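Local atomic coordinates of BILBO1_N domain-containing protein (Trypanosoma brucei equiperdum, PDB entry 7A1I), a protein that probably belongs to the trypanosome cytoskeleton, where its ubiquitin-like N-terminal domain would bind another protein. Residues A[9-14]-A[98-103]. Sequence-based numbering, arbitrary orientation.
Sequences CVATDC and AAIPEP. With EDO (1,2-ethanediol), chain G.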
loop_
_atom_site.group_PDB
_atom_site.type_symbol
_atom_site.label_atom_id
_atom_site.label_comp_id
_atom_site.label_asym_id
_atom_site.label_seq_id
_atom_site.Cartn_x
_atom_site.Cartn_y
_atom_site.Cartn_z
ATOM N N CYS A 9 5.636 3.435 -2.028
ATOM C CA CYS A 9 5.323 2.658 -0.838
ATOM C C CYS A 9 3.825 2.408 -0.765
ATOM O O CYS A 9 3.018 3.256 -1.167
ATOM C CB CYS A 9 5.778 3.350 0.443
ATOM S SG CYS A 9 7.548 3.529 0.609
ATOM N N VAL A 10 3.471 1.227 -0.268
ATOM C CA VAL A 10 2.097 0.751 -0.192
ATOM C C VAL A 10 1.901 0.167 1.196
ATOM O O VAL A 10 2.679 -0.699 1.613
ATOM C CB VAL A 10 1.796 -0.308 -1.254
ATOM C CG1 VAL A 10 0.343 -0.715 -1.178
ATOM C CG2 VAL A 10 2.133 0.260 -2.665
ATOM N N ALA A 11 0.909 0.671 1.933
ATOM C CA ALA A 11 0.697 0.192 3.303
ATOM C C ALA A 11 -0.730 -0.326 3.435
ATOM O O ALA A 11 -1.589 -0.055 2.584
ATOM C CB ALA A 11 0.979 1.288 4.343
ATOM N N THR A 12 -0.943 -1.149 4.460
ATOM C CA THR A 12 -2.261 -1.722 4.739
ATOM C C THR A 12 -2.273 -2.218 6.183
ATOM O O THR A 12 -1.241 -2.259 6.848
ATOM C CB THR A 12 -2.612 -2.850 3.745
ATOM O OG1 THR A 12 -4.028 -3.126 3.764
ATOM C CG2 THR A 12 -1.826 -4.123 4.019
ATOM N N ASP A 13 -3.455 -2.608 6.651
ATOM C CA ASP A 13 -3.638 -3.078 8.019
ATOM C C ASP A 13 -3.482 -4.593 8.111
ATOM O O ASP A 13 -4.045 -5.340 7.311
ATOM C CB ASP A 13 -5.019 -2.663 8.529
ATOM C CG ASP A 13 -5.241 -3.011 9.994
ATOM O OD1 ASP A 13 -4.996 -2.137 10.856
ATOM O OD2 ASP A 13 -5.687 -4.148 10.283
ATOM N N CYS A 14 -2.737 -5.050 9.111
ATOM C CA CYS A 14 -2.554 -6.473 9.381
ATOM C C CYS A 14 -2.793 -6.680 10.874
ATOM O O CYS A 14 -1.938 -6.351 11.710
ATOM C CB CYS A 14 -1.175 -6.950 8.947
ATOM S SG CYS A 14 -0.950 -8.731 9.136
ATOM N N ALA A 98 -3.392 4.554 12.597
ATOM C CA ALA A 98 -2.158 4.382 13.357
ATOM C C ALA A 98 -0.996 4.804 12.468
ATOM O O ALA A 98 -1.154 5.009 11.264
ATOM C CB ALA A 98 -1.981 2.933 13.824
ATOM N N ALA A 99 0.177 4.925 13.083
ATOM C CA ALA A 99 1.358 5.364 12.355
ATOM C C ALA A 99 1.753 4.335 11.304
ATOM O O ALA A 99 1.752 3.127 11.560
ATOM C CB ALA A 99 2.517 5.602 13.326
ATOM N N ILE A 100 2.077 4.808 10.105
ATOM C CA ILE A 100 2.587 3.948 9.046
ATOM C C ILE A 100 4.097 3.837 9.226
ATOM O O ILE A 100 4.780 4.871 9.267
ATOM C CB ILE A 100 2.227 4.480 7.656
ATOM C CG1 ILE A 100 0.701 4.475 7.478
ATOM C CG2 ILE A 100 2.865 3.613 6.616
ATOM C CD1 ILE A 100 0.224 5.226 6.221
ATOM N N PRO A 101 4.646 2.640 9.348
ATOM C CA PRO A 101 6.077 2.502 9.630
ATOM C C PRO A 101 6.938 2.632 8.379
ATOM O O PRO A 101 6.457 2.729 7.252
ATOM C CB PRO A 101 6.181 1.092 10.206
ATOM C CG PRO A 101 5.052 0.360 9.609
ATOM C CD PRO A 101 3.942 1.347 9.393
ATOM N N GLU A 102 8.248 2.630 8.619
ATOM C CA GLU A 102 9.211 2.496 7.541
ATOM C C GLU A 102 8.888 1.231 6.749
ATOM O O GLU A 102 8.409 0.241 7.311
ATOM C CB GLU A 102 10.628 2.371 8.097
ATOM C CG GLU A 102 11.044 3.415 9.113
ATOM C CD GLU A 102 11.301 4.774 8.516
ATOM O OE1 GLU A 102 11.257 5.766 9.279
ATOM O OE2 GLU A 102 11.570 4.850 7.300
ATOM N N PRO A 103 9.124 1.235 5.446
ATOM C CA PRO A 103 8.753 0.076 4.634
ATOM C C PRO A 103 9.807 -1.026 4.665
ATOM O O PRO A 103 11.010 -0.772 4.733
ATOM C CB PRO A 103 8.643 0.668 3.226
ATOM C CG PRO A 103 9.660 1.794 3.233
ATOM C CD PRO A 103 9.573 2.375 4.621
HETATM C C1 EDO G . 11.521 -1.471 8.039
HETATM O O1 EDO G . 12.694 -2.228 7.722
HETATM C C2 EDO G . 11.046 -1.851 9.432
HETATM O O2 EDO G . 9.773 -1.241 9.687
#
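The backbone O of Glu102, one residue before the Pro103 ring that packs on Cys9, accepts a hydrogen bond of 3.1 Å from O2 of a 1,2-ethanediol molecule, probably a remnant of the crystallisation liquor. No hydrogen bond spans segments 9-14 and 98-103 themselves, which makes the pair a compact example of how an irregular chain can lie across a strand through apolar contacts alone. Two such contacts do the work. SG of Cys9 meets the CB–CG side of the Pro103 ring, 3.8 Å from CG and 4.0 Å from CB; with the sulfur beside the backbone N and opposite the carbonyl carbon (chi1 -65°), the thiol is turned to that ring. Two residues along the strand, the methyl CB of Ala11 touches CG2 of Ile100 at 3.8 Å, methyl against methyl. In Ile100 the CG1 arm lies opposite the carbonyl carbon (chi1 -64°), leaving the short CG2 branch for Ala11.

The setting is a beta-grasp layout, in keeping with the ubiquitin clan: strand 6-14 lies between strands 84-89 and 17-25, and helix 32-50 covers the face carrying Val10, Thr12 and Cys14. Cys9 and Ala11 point to the other face, where the 98-103 loop passes over the strand at a slant, in the opposite general direction, before entering strand 104-105. CA atoms of Cys9 and Pro103 stand 7.0 Å apart, and those of Ala11 and Ile100 7.1 Å, distances bridged by side-chain atoms and not by backbone hydrogen bonds.

Asn20, on the neighbouring strand 17-25, also meets the loop: the side chains of Cys9, Ala11 and Ile100 all touch it, and its ND2 hydrogen-bonds to Pro101 O. Backbone groups of Ala98 and Ile100 bond to the chain of another protein, which also packs on Ile100.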